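Local coordinates for SusD superfamily protein (Bacteroides vulgatus, PDB 3MYV) that probably binds polysaccharide or its breakdown products at the outer membrane, as a member of the SusD family of saccharide-binding proteins, at residues L26-M37 / A72-I82; D46-C57 / Y274-Y283. All blocks are in the same frame, centred on the assembly; numbering follows the deposited sequence.

Contact 1: L26-M37 / A72-I82; sequences LMSGSGYYGAAM and AGSLWGRPFYI. With EDO (1,2-ethanediol), chain I.
With CG turned away from its backbone N (chi1 -170°), Tyr32 sends its ring over Pro79, while Arg78 also starts out opposite its own N and then bends twice, at chi2 and chi3, to bring its guanidinium back to Leu26. The ring contact is a CH-pi interaction: Pro79 CG stands 3.7 Å from the Tyr32 ring centroid, only 10° off the normal. Tyr33 CD2 lies over the centre of the opposite face, and Ile82 CD1 meets the ring edge near CD2, so the ring is covered on both faces and met at one edge. Its hydroxyl is hydrogen-bonded to Asp123 OD2.

Arg78 NH1 donates to Leu26 O at 2.9 Å, in the guanidinium plane and onto a carbonyl lone pair, with an angle of 163° at the hydrogen; this ties the Arg78 side chain to the backbone of Leu26. Leu26 CB packs on Ile82 CG1 at 3.6 Å, and its CD1 touches the edge of the Tyr81 ring.

At the other end Ser74 N donates to Gly31 O at 2.8 Å. With no side chain on either glycine, the backbones close to 4.2 Å between Gly31 CA and Gly73 CA. Leu75 CD2 reaches the selenium (SE) of selenomethionine Met37 at 3.7 Å.

The turns joining helices 13-27 and 36-43 thus lie against 72-82, which leads into helix 77-94, with helix 103-128 packing on Ile82 and Tyr33, and strand 248-252 on Met27.

Contact 2: D46-C57 / Y274-Y283; sequences DDMQSSEESGVC and YQKGFVTQKY. With EDO (1,2-ethanediol), chain D.
Lys282 and Asp47 approach obliquely, and the lysine NZ meets the syn lone pair of Asp47 OD1 at 2.6 Å; a weak second bond, 3.4 Å from Lys282 NZ to Asp46 OD2, joins Asp46 to the network. Arg397 also engages Asp46 OD1, and Ser388 Asp47 OD2. The Tyr283 ring turns its edge to Asp47 OD1, with carboxylate and ring planes 66° apart.

Thr280 OG1 sits between its backbone N and carbonyl carbon (chi1 57°), from where it donates to Asp46 O at 2.7 Å and accepts from Tyr283 N, capping helix 281-288. Its methyl CG2 lies 3.9 Å from Gln49 CB.

At the far end Ser51 OG donates in plane to a lone pair of Gln275 O at 2.7 Å and accepts from Glu53 N, forming an ST turn. Ser51 CB packs obliquely against Phe278 CZ at 3.6 Å. Lys276, bent at chi2, crosses Glu53 at about a right angle and delivers NZ to Ser54 O at 2.7 Å.

Between these ends run Gln49 N to Phe278 O and Phe278 N to Gln49 O, each 2.9 Å, flanked by non-hydrogen-bonded pairs Met48-Val279 and Ser50-Gly277: a two-stranded antiparallel sheet of short strands, N-to-C directions 152° apart, pairing chain parts over 200 residues apart.

Overall arrangement
From the N terminus, helix 13-27 runs into the first segment of contact 1, and helix 36-43 then leads to strand 48-50 of contact 2. The chain continues through helix 56-61 to 72-82, closing contact 1 across 34 intervening residues. Contact 2 closes much later, when 274-283 returns to 46-57 after 216 residues. The segments alternate along the sequence, so the two closures cross. Contact 1 ties the turns between helices 13-27 and 36-43 to helix 77-94, whereas contact 2 ties strand 48-50 to strand 277-279 and helix 281-288. Their centres lie 20 Å apart, yet they touch directly, Val56 CG2 packing 3.8 Å from Gly73 N.

Contact 1: L26-M37 / A72-I82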
# COMPACT_ATOMS: atom_id res chain seq x y z
N LEU A 26 13.83 -6.97 5.55
CA LEU A 26 14.20 -6.19 4.38
C LEU A 26 13.08 -5.23 3.98
O LEU A 26 13.31 -4.08 3.55
CB LEU A 26 14.53 -7.13 3.19
CG LEU A 26 15.82 -7.92 3.34
CD1 LEU A 26 15.91 -9.15 2.37
CD2 LEU A 26 17.02 -6.97 3.17
N MSE A 27 11.86 -5.71 4.08
CA MSE A 27 10.69 -4.94 3.65
C MSE A 27 10.45 -3.71 4.53
O MSE A 27 9.91 -2.68 4.07
CB MSE A 27 9.47 -5.87 3.69
CG MSE A 27 8.28 -5.34 3.03
SE MSE A 27 6.74 -6.64 3.01
CE MSE A 27 7.63 -8.16 3.13
N SER A 28 10.88 -3.81 5.79
CA SER A 28 10.69 -2.71 6.76
C SER A 28 11.61 -1.51 6.56
O SER A 28 11.49 -0.50 7.26
CB SER A 28 10.91 -3.26 8.17
OG SER A 28 12.29 -3.44 8.37
N GLY A 29 12.55 -1.61 5.62
CA GLY A 29 13.50 -0.54 5.39
C GLY A 29 12.75 0.71 4.95
O GLY A 29 11.70 0.63 4.30
N SER A 30 13.29 1.86 5.30
CA SER A 30 12.64 3.15 4.96
C SER A 30 12.53 3.34 3.45
O SER A 30 11.63 4.03 2.99
CB SER A 30 13.41 4.32 5.57
OG SER A 30 14.74 4.34 5.07
N GLY A 31 13.39 2.66 2.68
CA GLY A 31 13.31 2.67 1.23
C GLY A 31 12.13 1.93 0.61
O GLY A 31 11.86 2.09 -0.61
N TYR A 32 11.45 1.11 1.40
CA TYR A 32 10.26 0.37 0.93
C TYR A 32 9.07 0.60 1.89
O TYR A 32 8.52 1.69 1.89
CB TYR A 32 10.63 -1.11 0.67
CG TYR A 32 9.59 -1.98 -0.04
CD1 TYR A 32 8.55 -1.41 -0.79
CD2 TYR A 32 9.68 -3.38 0.01
CE1 TYR A 32 7.58 -2.22 -1.45
CE2 TYR A 32 8.74 -4.19 -0.65
CZ TYR A 32 7.69 -3.61 -1.36
OH TYR A 32 6.78 -4.40 -2.02
N TYR A 33 8.71 -0.37 2.74
CA TYR A 33 7.54 -0.20 3.62
C TYR A 33 7.81 0.51 4.96
O TYR A 33 6.90 0.71 5.77
CB TYR A 33 6.82 -1.54 3.80
CG TYR A 33 5.82 -1.82 2.69
CD1 TYR A 33 4.67 -1.03 2.56
CD2 TYR A 33 6.03 -2.83 1.77
CE1 TYR A 33 3.75 -1.26 1.57
CE2 TYR A 33 5.10 -3.06 0.75
CZ TYR A 33 3.97 -2.26 0.67
OH TYR A 33 3.04 -2.45 -0.33
N GLY A 34 9.05 0.92 5.20
CA GLY A 34 9.34 1.80 6.33
C GLY A 34 8.92 3.24 6.11
O GLY A 34 8.73 3.98 7.09
N ALA A 35 8.77 3.65 4.85
CA ALA A 35 8.40 5.03 4.51
C ALA A 35 8.08 5.24 3.02
O ALA A 35 7.03 5.80 2.69
CB ALA A 35 9.54 6.00 4.92
N ALA A 36 8.99 4.86 2.13
CA ALA A 36 8.89 5.28 0.71
C ALA A 36 7.56 4.94 0.03
O ALA A 36 7.06 5.74 -0.75
CB ALA A 36 10.06 4.77 -0.13
N MSE A 37 7.02 3.75 0.29
CA MSE A 37 5.77 3.31 -0.39
C MSE A 37 4.62 4.29 -0.06
O MSE A 37 3.78 4.60 -0.92
CB MSE A 37 5.36 1.90 0.03
CG MSE A 37 5.56 0.77 -0.93
SE MSE A 37 5.33 1.00 -2.82
CE MSE A 37 3.96 2.29 -2.99
N ALA A 72 13.05 8.03 -5.21
CA ALA A 72 11.87 7.29 -4.75
C ALA A 72 12.29 6.19 -3.79
O ALA A 72 11.89 5.04 -3.94
CB ALA A 72 11.06 6.73 -5.96
N GLY A 73 13.10 6.55 -2.80
CA GLY A 73 13.55 5.58 -1.82
C GLY A 73 14.32 4.44 -2.48
O GLY A 73 15.26 4.69 -3.23
N SER A 74 13.91 3.21 -2.21
CA SER A 74 14.46 1.99 -2.85
C SER A 74 13.38 1.15 -3.55
O SER A 74 13.40 -0.10 -3.55
CB SER A 74 15.14 1.14 -1.79
OG SER A 74 16.23 1.86 -1.25
N LEU A 75 12.43 1.85 -4.16
CA LEU A 75 11.21 1.19 -4.67
C LEU A 75 11.50 0.30 -5.87
O LEU A 75 10.67 -0.53 -6.23
CB LEU A 75 10.12 2.23 -4.97
CG LEU A 75 9.46 2.89 -3.74
CD1 LEU A 75 8.30 3.90 -4.13
CD2 LEU A 75 8.96 1.81 -2.79
N TRP A 76 12.69 0.41 -6.46
CA TRP A 76 13.14 -0.61 -7.42
C TRP A 76 13.98 -1.66 -6.72
O TRP A 76 13.64 -2.84 -6.73
CB TRP A 76 13.99 -0.00 -8.54
CG TRP A 76 14.62 -0.99 -9.51
CD1 TRP A 76 15.82 -1.63 -9.36
CD2 TRP A 76 14.14 -1.36 -10.82
NE1 TRP A 76 16.09 -2.41 -10.46
CE2 TRP A 76 15.09 -2.25 -11.38
CE3 TRP A 76 12.99 -1.06 -11.54
CZ2 TRP A 76 14.94 -2.83 -12.66
CZ3 TRP A 76 12.83 -1.62 -12.83
CH2 TRP A 76 13.79 -2.50 -13.37
N GLY A 77 15.10 -1.23 -6.16
CA GLY A 77 16.08 -2.16 -5.60
C GLY A 77 15.60 -3.08 -4.50
O GLY A 77 15.95 -4.28 -4.46
N ARG A 78 14.85 -2.56 -3.55
CA ARG A 78 14.49 -3.35 -2.38
C ARG A 78 13.46 -4.45 -2.71
O ARG A 78 13.69 -5.60 -2.35
CB ARG A 78 14.07 -2.46 -1.19
CG ARG A 78 13.76 -3.23 0.09
CD ARG A 78 14.84 -4.17 0.49
NE ARG A 78 16.08 -3.45 0.64
CZ ARG A 78 16.49 -2.82 1.74
NH1 ARG A 78 15.81 -2.86 2.89
NH2 ARG A 78 17.64 -2.18 1.71
N PRO A 79 12.38 -4.13 -3.46
CA PRO A 79 11.49 -5.25 -3.81
C PRO A 79 12.19 -6.31 -4.67
O PRO A 79 11.92 -7.48 -4.54
CB PRO A 79 10.37 -4.57 -4.60
CG PRO A 79 10.28 -3.23 -3.97
CD PRO A 79 11.72 -2.84 -3.70
N PHE A 80 13.11 -5.90 -5.54
CA PHE A 80 13.82 -6.89 -6.36
C PHE A 80 14.74 -7.75 -5.52
O PHE A 80 14.85 -8.94 -5.79
CB PHE A 80 14.60 -6.27 -7.52
CG PHE A 80 13.78 -6.10 -8.74
CD1 PHE A 80 13.18 -7.18 -9.34
CD2 PHE A 80 13.55 -4.84 -9.25
CE1 PHE A 80 12.40 -7.03 -10.48
CE2 PHE A 80 12.78 -4.69 -10.39
CZ PHE A 80 12.21 -5.76 -11.00
N TYR A 81 15.39 -7.14 -4.53
CA TYR A 81 16.26 -7.87 -3.64
C TYR A 81 15.45 -8.91 -2.85
O TYR A 81 15.86 -10.05 -2.72
CB TYR A 81 17.01 -6.90 -2.69
CG TYR A 81 18.09 -7.60 -1.88
CD1 TYR A 81 17.79 -8.25 -0.67
CD2 TYR A 81 19.40 -7.66 -2.34
CE1 TYR A 81 18.74 -8.90 0.05
CE2 TYR A 81 20.38 -8.32 -1.60
CZ TYR A 81 20.04 -8.94 -0.42
OH TYR A 81 20.98 -9.60 0.31
N ILE A 82 14.30 -8.50 -2.35
CA ILE A 82 13.44 -9.40 -1.61
C ILE A 82 12.97 -10.56 -2.49
O ILE A 82 12.95 -11.72 -2.06
CB ILE A 82 12.26 -8.64 -0.97
CG1 ILE A 82 12.75 -7.65 0.10
CG2 ILE A 82 11.26 -9.63 -0.32
CD1 ILE A 82 11.69 -6.57 0.48
C1 EDO I . 0.43 0.47 0.89
O1 EDO I . -0.35 1.17 -0.07
C2 EDO I . -0.13 -0.94 1.11
O2 EDO I . 0.35 -1.89 0.09

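Contact 2: D46-C57 / Y274-Y283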
# COMPACT_ATOMS: atom_id res chain seq x y z
N ASP A 46 -4.08 13.97 -4.00
CA ASP A 46 -4.58 15.32 -3.73
C ASP A 46 -4.80 15.62 -2.25
O ASP A 46 -5.23 16.73 -1.87
CB ASP A 46 -5.89 15.55 -4.51
CG ASP A 46 -6.97 14.56 -4.14
OD1 ASP A 46 -6.66 13.59 -3.42
OD2 ASP A 46 -8.12 14.75 -4.56
N ASP A 47 -4.52 14.63 -1.39
CA ASP A 47 -4.85 14.75 0.05
C ASP A 47 -3.68 15.01 0.98
O ASP A 47 -3.89 15.44 2.13
CB ASP A 47 -5.57 13.49 0.54
CG ASP A 47 -6.99 13.37 -0.03
OD1 ASP A 47 -7.63 14.43 -0.22
OD2 ASP A 47 -7.43 12.22 -0.26
N MSE A 48 -2.47 14.75 0.50
CA MSE A 48 -1.25 15.10 1.22
C MSE A 48 -0.28 15.78 0.29
O MSE A 48 -0.31 15.55 -0.92
CB MSE A 48 -0.58 13.87 1.81
CG MSE A 48 -1.44 13.11 2.80
SE MSE A 48 -0.48 11.98 4.05
CE MSE A 48 0.14 13.33 5.27
N GLN A 49 0.55 16.65 0.86
CA GLN A 49 1.56 17.36 0.10
C GLN A 49 2.84 17.48 0.90
O GLN A 49 2.86 17.35 2.14
CB GLN A 49 1.02 18.74 -0.31
CG GLN A 49 0.80 19.68 0.88
CD GLN A 49 0.63 21.11 0.46
OE1 GLN A 49 -0.46 21.53 0.08
NE2 GLN A 49 1.71 21.86 0.55
N SER A 50 3.92 17.77 0.19
CA SER A 50 5.18 18.10 0.81
C SER A 50 5.18 19.47 1.51
O SER A 50 4.44 20.38 1.15
CB SER A 50 6.29 18.11 -0.28
OG SER A 50 7.56 18.33 0.28
N SER A 51 6.03 19.59 2.52
CA SER A 51 6.41 20.89 3.03
C SER A 51 7.57 21.37 2.16
O SER A 51 7.88 20.74 1.14
CB SER A 51 6.88 20.76 4.47
OG SER A 51 8.02 19.93 4.54
N GLU A 52 8.28 22.40 2.61
CA GLU A 52 9.48 22.88 1.91
C GLU A 52 10.69 21.97 2.16
O GLU A 52 11.70 22.09 1.49
CB GLU A 52 9.83 24.32 2.32
CG GLU A 52 8.75 25.35 1.98
CD GLU A 52 9.04 26.73 2.56
OE1 GLU A 52 10.21 27.03 2.89
OE2 GLU A 52 8.09 27.51 2.69
N GLU A 53 10.58 21.04 3.11
CA GLU A 53 11.69 20.17 3.42
C GLU A 53 12.03 19.25 2.25
O GLU A 53 11.16 18.86 1.48
CB GLU A 53 11.37 19.33 4.65
CG GLU A 53 11.15 20.14 5.90
CD GLU A 53 12.43 20.71 6.47
OE1 GLU A 53 13.43 19.97 6.56
OE2 GLU A 53 12.44 21.89 6.86
N SER A 54 13.31 18.93 2.13
CA SER A 54 13.81 18.02 1.10
C SER A 54 13.56 16.56 1.48
O SER A 54 13.24 16.25 2.64
CB SER A 54 15.32 18.24 0.91
OG SER A 54 15.64 19.63 0.87
N GLY A 55 13.72 15.68 0.50
CA GLY A 55 13.60 14.26 0.70
C GLY A 55 12.52 13.59 -0.13
O GLY A 55 11.99 14.16 -1.10
N VAL A 56 12.20 12.37 0.26
CA VAL A 56 11.33 11.50 -0.57
C VAL A 56 9.90 12.01 -0.68
O VAL A 56 9.27 11.87 -1.74
CB VAL A 56 11.36 10.01 -0.10
CG1 VAL A 56 10.67 9.84 1.24
CG2 VAL A 56 10.74 9.09 -1.16
N CYS A 57 9.37 12.62 0.37
CA CYS A 57 8.04 13.23 0.28
C CYS A 57 8.05 14.31 -0.81
O CYS A 57 7.13 14.39 -1.63
CB CYS A 57 7.59 13.82 1.62
SG CYS A 57 7.10 12.55 2.85
N TYR A 274 10.54 15.31 11.40
CA TYR A 274 11.18 15.96 10.27
C TYR A 274 10.22 16.78 9.40
O TYR A 274 10.64 17.40 8.41
CB TYR A 274 12.01 14.95 9.46
CG TYR A 274 13.48 14.95 9.83
CD1 TYR A 274 14.22 16.13 9.80
CD2 TYR A 274 14.15 13.78 10.20
CE1 TYR A 274 15.57 16.16 10.12
CE2 TYR A 274 15.52 13.80 10.50
CZ TYR A 274 16.22 15.00 10.47
OH TYR A 274 17.56 15.06 10.79
N GLN A 275 8.94 16.81 9.75
CA GLN A 275 8.00 17.79 9.18
C GLN A 275 8.02 17.81 7.65
O GLN A 275 8.04 18.87 7.04
CB GLN A 275 8.33 19.18 9.75
CG GLN A 275 7.23 20.24 9.70
CD GLN A 275 7.73 21.55 10.28
OE1 GLN A 275 8.36 22.34 9.59
NE2 GLN A 275 7.49 21.76 11.57
N LYS A 276 7.97 16.62 7.05
CA LYS A 276 8.14 16.45 5.62
C LYS A 276 6.89 16.69 4.79
O LYS A 276 6.99 16.93 3.57
CB LYS A 276 8.67 15.07 5.26
CG LYS A 276 10.06 14.73 5.86
CD LYS A 276 11.17 15.71 5.47
CE LYS A 276 12.57 15.09 5.69
NZ LYS A 276 13.64 16.09 5.33
N GLY A 277 5.74 16.64 5.44
CA GLY A 277 4.49 16.77 4.71
C GLY A 277 3.31 17.11 5.59
O GLY A 277 3.38 16.98 6.81
N PHE A 278 2.24 17.55 4.93
CA PHE A 278 0.98 17.96 5.54
C PHE A 278 -0.13 17.28 4.80
O PHE A 278 0.09 16.78 3.69
CB PHE A 278 0.79 19.46 5.40
CG PHE A 278 1.98 20.26 5.80
CD1 PHE A 278 2.61 20.03 7.04
CD2 PHE A 278 2.46 21.28 4.99
CE1 PHE A 278 3.68 20.78 7.43
CE2 PHE A 278 3.54 22.05 5.37
CZ PHE A 278 4.16 21.80 6.60
N VAL A 279 -1.34 17.23 5.38
CA VAL A 279 -2.51 17.08 4.55
C VAL A 279 -2.67 18.38 3.75
O VAL A 279 -2.20 19.44 4.15
CB VAL A 279 -3.80 16.69 5.32
CG1 VAL A 279 -3.54 15.40 6.13
CG2 VAL A 279 -4.33 17.84 6.21
N THR A 280 -3.35 18.29 2.62
CA THR A 280 -3.63 19.47 1.81
C THR A 280 -4.82 20.24 2.42
O THR A 280 -5.56 19.72 3.30
CB THR A 280 -4.01 19.04 0.39
OG1 THR A 280 -5.12 18.15 0.47
CG2 THR A 280 -2.83 18.36 -0.31
N GLN A 281 -4.99 21.48 1.97
CA GLN A 281 -6.12 22.29 2.39
C GLN A 281 -7.43 21.59 2.00
O GLN A 281 -8.39 21.59 2.76
CB GLN A 281 -6.04 23.70 1.81
CG GLN A 281 -7.05 24.66 2.44
CD GLN A 281 -6.95 26.07 1.91
OE1 GLN A 281 -5.86 26.62 1.74
NE2 GLN A 281 -8.10 26.69 1.66
N LYS A 282 -7.45 20.95 0.83
CA LYS A 282 -8.63 20.21 0.37
C LYS A 282 -9.03 19.13 1.36
O LYS A 282 -10.19 19.03 1.73
CB LYS A 282 -8.38 19.62 -1.02
CG LYS A 282 -9.45 18.67 -1.52
CD LYS A 282 -8.98 17.20 -1.52
CE LYS A 282 -10.14 16.24 -1.70
NZ LYS A 282 -9.79 14.79 -1.64
N TYR A 283 -8.08 18.33 1.83
CA TYR A 283 -8.42 17.27 2.76
C TYR A 283 -8.88 17.84 4.11
O TYR A 283 -9.88 17.41 4.69
CB TYR A 283 -7.26 16.31 2.98
CG TYR A 283 -7.65 15.14 3.89
CD1 TYR A 283 -8.25 14.00 3.36
CD2 TYR A 283 -7.47 15.20 5.26
CE1 TYR A 283 -8.62 12.95 4.16
CE2 TYR A 283 -7.87 14.16 6.08
CZ TYR A 283 -8.44 13.02 5.51
OH TYR A 283 -8.84 11.97 6.30
C1 EDO D . 8.66 27.86 6.18
O1 EDO D . 8.36 29.04 6.91
C2 EDO D . 10.16 27.69 6.28
O2 EDO D . 10.73 28.09 5.04
O HOH W 1 -3.09 22.56 0.04
O HOH W 2 9.53 16.95 2.44
O HOH W 3 10.12 22.99 7.44